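Local structure of C-domain type II peptide synthetase (4ZNM) at residues 21-24 against 25-29; 345-348 against 349-352. The protein is a C-domain type II protein of the condensation-domain family of nonribosomal peptide synthetases, with a fold related to the CoA-dependent acyltransferases. All blocks are in the same frame, centred on the assembly; numbering follows the deposited sequence.

Interaction 1: residues 21-24 against 25-29; sequences SFHQ and EFLCM
S21 and E25 meet at the start of the short helix 22-28, where S21 and Q24 form a capping box. The S21 hydroxyl OG accepts from Q24 N at 2.9 Å, and the side chain of Q24 reaches back so that its OE1 accepts from S21 N, with an N-H...O angle of 164°. The two reciprocal bonds tie the residue before the helix to its first turn, and the other end of the Q24 amide, NE2, is held by T158 O.

Behind the cap the helical backbone takes over. E25 N, F26 N, L27 N and C28 N donate in turn to the carbonyls of S21, F22, H23 and Q24, beginning with E25 N to S21 O at 2.9 Å.

One charged side chain runs alongside a ring. E25 and F22 point the same way, the carboxylate plane turned 75° from the ring, and E25 OE1 sits at the ring edge, 3.7 Å from F22 CD1. The carboxylate is gripped by R201, through a salt bridge to OE2, and probably by S348 at OE1.

The remaining contacts are aromatic and apolar. The H23 and F26 rings are nearly parallel but slid apart, with little overlap. H23 has CG anti to its backbone N (chi1 176°), which swings the imidazole along the helix toward L27. There L27 CG makes a CH-pi contact over one face, offset toward the rim and 4.3 Å from the ring centroid, while L27 CD1 comes within 3.7 Å of H23 NE2.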
loop_
_atom_site.group_PDB
_atom_site.type_symbol
_atom_site.label_atom_id
_atom_site.label_comp_id
_atom_site.label_asym_id
_atom_site.label_seq_id
_atom_site.Cartn_x
_atom_site.Cartn_y
_atom_site.Cartn_z
ATOM N N SER A 21 9.708 9.491 -11.292
ATOM C CA SER A 21 10.467 8.602 -10.420
ATOM C C SER A 21 10.562 7.200 -11.022
ATOM O O SER A 21 9.793 6.857 -11.911
ATOM C CB SER A 21 9.803 8.510 -9.066
ATOM O OG SER A 21 8.522 7.894 -9.180
ATOM N N PHE A 22 11.474 6.374 -10.508
ATOM C CA PHE A 22 11.510 4.971 -10.872
ATOM C C PHE A 22 10.181 4.294 -10.562
ATOM O O PHE A 22 9.683 3.487 -11.371
ATOM C CB PHE A 22 12.657 4.254 -10.151
ATOM C CG PHE A 22 14.022 4.607 -10.664
ATOM C CD1 PHE A 22 14.250 4.818 -12.018
ATOM C CD2 PHE A 22 15.094 4.692 -9.800
ATOM C CE1 PHE A 22 15.504 5.117 -12.491
ATOM C CE2 PHE A 22 16.361 4.998 -10.272
ATOM C CZ PHE A 22 16.564 5.204 -11.619
ATOM N N HIS A 23 9.559 4.641 -9.437
ATOM C CA HIS A 23 8.291 4.041 -9.146
ATOM C C HIS A 23 7.253 4.432 -10.206
ATOM O O HIS A 23 6.453 3.619 -10.623
ATOM C CB HIS A 23 7.788 4.448 -7.777
ATOM C CG HIS A 23 6.428 3.917 -7.474
ATOM N ND1 HIS A 23 6.167 2.565 -7.351
ATOM C CD2 HIS A 23 5.241 4.550 -7.296
ATOM C CE1 HIS A 23 4.884 2.390 -7.083
ATOM N NE2 HIS A 23 4.299 3.575 -7.041
ATOM N N GLN A 24 7.246 5.690 -10.600
ATOM C CA GLN A 24 6.285 6.155 -11.594
ATOM C C GLN A 24 6.561 5.488 -12.970
ATOM O O GLN A 24 5.624 5.185 -13.711
ATOM C CB GLN A 24 6.330 7.678 -11.668
ATOM C CG GLN A 24 5.658 8.291 -10.419
ATOM C CD GLN A 24 5.899 9.775 -10.226
ATOM O OE1 GLN A 24 6.783 10.355 -10.845
ATOM N NE2 GLN A 24 5.124 10.388 -9.314
ATOM N N GLU A 25 7.829 5.250 -13.290
ATOM C CA GLU A 25 8.195 4.441 -14.473
ATOM C C GLU A 25 7.594 3.032 -14.427
ATOM O O GLU A 25 7.079 2.507 -15.427
ATOM C CB GLU A 25 9.713 4.293 -14.595
ATOM C CG GLU A 25 10.431 5.501 -15.101
ATOM C CD GLU A 25 11.934 5.268 -15.299
ATOM O OE1 GLU A 25 12.438 4.114 -15.173
ATOM O OE2 GLU A 25 12.609 6.277 -15.582
ATOM N N PHE A 26 7.702 2.409 -13.265
ATOM C CA PHE A 26 7.076 1.113 -13.051
ATOM C C PHE A 26 5.580 1.220 -13.349
ATOM O O PHE A 26 5.040 0.396 -14.054
ATOM C CB PHE A 26 7.353 0.625 -11.618
ATOM C CG PHE A 26 6.436 -0.465 -11.139
ATOM C CD1 PHE A 26 6.664 -1.775 -11.467
ATOM C CD2 PHE A 26 5.365 -0.170 -10.327
ATOM C CE1 PHE A 26 5.840 -2.749 -11.003
ATOM C CE2 PHE A 26 4.532 -1.153 -9.877
ATOM C CZ PHE A 26 4.774 -2.435 -10.203
ATOM N N LEU A 27 4.911 2.252 -12.849
ATOM C CA LEU A 27 3.477 2.406 -13.111
ATOM C C LEU A 27 3.162 2.556 -14.624
ATOM O O LEU A 27 2.144 2.065 -15.085
ATOM C CB LEU A 27 2.910 3.612 -12.325
ATOM C CG LEU A 27 3.004 3.484 -10.767
ATOM C CD1 LEU A 27 2.566 4.737 -10.061
ATOM C CD2 LEU A 27 2.184 2.325 -10.267
ATOM N N CYS A 28 4.026 3.256 -15.362
ATOM C CA CYS A 28 3.886 3.364 -16.823
ATOM C C CYS A 28 3.768 2.004 -17.495
ATOM O O CYS A 28 3.075 1.871 -18.503
ATOM C CB CYS A 28 5.058 4.111 -17.441
ATOM S SG CYS A 28 5.001 5.869 -17.135
HETATM N N MSE A 29 4.422 0.997 -16.926
HETATM C CA MSE A 29 4.380 -0.326 -17.522
HETATM C C MSE A 29 2.939 -0.858 -17.479
HETATM O O MSE A 29 2.595 -1.764 -18.245
HETATM C CB MSE A 29 5.331 -1.303 -16.805
HETATM C CG MSE A 29 6.801 -0.886 -16.792
HETATM SE SE MSE A 29 7.990 -2.084 -15.706
HETATM C CE MSE A 29 7.153 -3.706 -16.187
#

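Interaction 2: residues 345-348 against 349-352; sequences LPFS and RLIP
F347 and I351, one turn apart on the short helix 347-350 and the 3-10 turn that follows it, make the tight side of this contact. I351 CB lies over one face of the F347 ring in a CH-pi contact, 4.2 Å from the centroid and displaced toward the rim. The two side chains cross at a slant, and I351 CD1 reaches F347 CZ at 3.7 Å. With F347 CG opposite the backbone N (chi1 -170°), the ring is carried along the helix toward I351. L350 adds a lighter touch, its CD2 4.3 Å from F347 CD2, and F313 and P315 pack against F347 from strand 312-319.

The other side is looser. P352 is exposed and rests its ring on the backbone, CD 3.4 Å from S348 O. R349 bends at chi2 and carries its guanidinium off toward F22, while its CB stays near P346 O.

P346 occupies the N-cap position, and its carbonyl accepts two backbone donors. L350 N lies in the carbonyl plane, 3.1 Å from P346 O. R349 N is closer to P346 O, at 2.9 Å, but stands well out of that plane. I351 N bonds F347 O at 2.9 Å, and L350 N adds a weak bond to that same oxygen. Paired donors on both P346 O and F347 O imply a turn mixing i+3 and i+4 bonding, consistent with a very short helix that passes into 3-10 geometry.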
loop_
_atom_site.group_PDB
_atom_site.type_symbol
_atom_site.label_atom_id
_atom_site.label_comp_id
_atom_site.label_asym_id
_atom_site.label_seq_id
_atom_site.Cartn_x
_atom_site.Cartn_y
_atom_site.Cartn_z
ATOM N N LEU A 345 16.948 -3.382 -6.105
ATOM C CA LEU A 345 17.001 -2.405 -7.192
ATOM C C LEU A 345 15.628 -1.872 -7.578
ATOM O O LEU A 345 14.632 -2.602 -7.497
ATOM C CB LEU A 345 17.634 -3.042 -8.432
ATOM C CG LEU A 345 19.108 -3.473 -8.365
ATOM C CD1 LEU A 345 19.463 -4.173 -9.654
ATOM C CD2 LEU A 345 20.028 -2.271 -8.131
ATOM N N PRO A 346 15.578 -0.624 -8.063
ATOM C CA PRO A 346 14.312 -0.158 -8.640
ATOM C C PRO A 346 13.872 -1.098 -9.748
ATOM O O PRO A 346 14.648 -1.343 -10.690
ATOM C CB PRO A 346 14.645 1.232 -9.197
ATOM C CG PRO A 346 16.046 1.540 -8.747
ATOM C CD PRO A 346 16.701 0.267 -8.402
ATOM N N PHE A 347 12.642 -1.600 -9.652
ATOM C CA PHE A 347 12.202 -2.659 -10.536
ATOM C C PHE A 347 12.299 -2.285 -12.022
ATOM O O PHE A 347 12.609 -3.136 -12.842
ATOM C CB PHE A 347 10.766 -3.077 -10.202
ATOM C CG PHE A 347 10.323 -4.326 -10.921
ATOM C CD1 PHE A 347 9.374 -4.272 -11.908
ATOM C CD2 PHE A 347 10.872 -5.553 -10.608
ATOM C CE1 PHE A 347 8.957 -5.430 -12.575
ATOM C CE2 PHE A 347 10.458 -6.703 -11.264
ATOM C CZ PHE A 347 9.506 -6.633 -12.248
ATOM N N SER A 348 12.031 -1.027 -12.373
ATOM C CA SER A 348 12.056 -0.616 -13.776
ATOM C C SER A 348 13.466 -0.761 -14.374
ATOM O O SER A 348 13.614 -0.956 -15.582
ATOM C CB SER A 348 11.559 0.830 -13.930
ATOM O OG SER A 348 12.491 1.717 -13.345
ATOM N N ARG A 349 14.485 -0.720 -13.521
ATOM C CA ARG A 349 15.868 -0.990 -13.929
ATOM C C ARG A 349 16.264 -2.472 -13.869
ATOM O O ARG A 349 17.181 -2.914 -14.559
ATOM C CB ARG A 349 16.840 -0.186 -13.045
ATOM C CG ARG A 349 16.841 1.320 -13.329
ATOM C CD ARG A 349 17.300 1.655 -14.756
ATOM N NE ARG A 349 17.099 3.070 -15.077
ATOM C CZ ARG A 349 18.002 4.030 -14.883
ATOM N NH1 ARG A 349 17.713 5.287 -15.209
ATOM N NH2 ARG A 349 19.190 3.742 -14.356
ATOM N N LEU A 350 15.593 -3.228 -13.017
ATOM C CA LEU A 350 15.889 -4.643 -12.883
ATOM C C LEU A 350 15.253 -5.448 -14.020
ATOM O O LEU A 350 15.874 -6.331 -14.566
ATOM C CB LEU A 350 15.394 -5.162 -11.539
ATOM C CG LEU A 350 15.335 -6.683 -11.350
ATOM C CD1 LEU A 350 16.700 -7.274 -11.635
ATOM C CD2 LEU A 350 14.881 -7.072 -9.962
ATOM N N ILE A 351 14.009 -5.150 -14.375
ATOM C CA ILE A 351 13.251 -6.053 -15.230
ATOM C C ILE A 351 13.887 -6.240 -16.629
ATOM O O ILE A 351 13.820 -7.328 -17.182
ATOM C CB ILE A 351 11.779 -5.595 -15.338
ATOM C CG1 ILE A 351 10.992 -6.558 -16.204
ATOM C CG2 ILE A 351 11.661 -4.189 -15.870
ATOM C CD1 ILE A 351 10.718 -7.857 -15.545
ATOM N N PRO A 352 14.537 -5.208 -17.187
ATOM C CA PRO A 352 15.134 -5.474 -18.504
ATOM C C PRO A 352 16.248 -6.521 -18.430
ATOM O O PRO A 352 16.578 -7.111 -19.450
ATOM C CB PRO A 352 15.699 -4.105 -18.931
ATOM C CG PRO A 352 15.077 -3.107 -18.004
ATOM C CD PRO A 352 14.861 -3.856 -16.716
#

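How the interactions relate
From the N terminus the chain first makes interaction 1 within helix 22-28, then runs through some three hundred residues, including strands of both sheets, before reaching interaction 2 at 345-352. Each is a local turn on one continuous segment, so neither closes a long loop, and the two lie in series without nesting or crossing. The centres of interaction 1 and interaction 2 are about 10 Å apart, and the two touch. E25 OE1 comes within 3.0 Å of S348 OG; F22 packs on P346 and R349, and F26 CD1 meets F347 CD1 at 3.7 Å. F313 touches both F26 and F347, so the two helices pack together beside strand 312-319, and R201 brings helix 193-203 to the same junction.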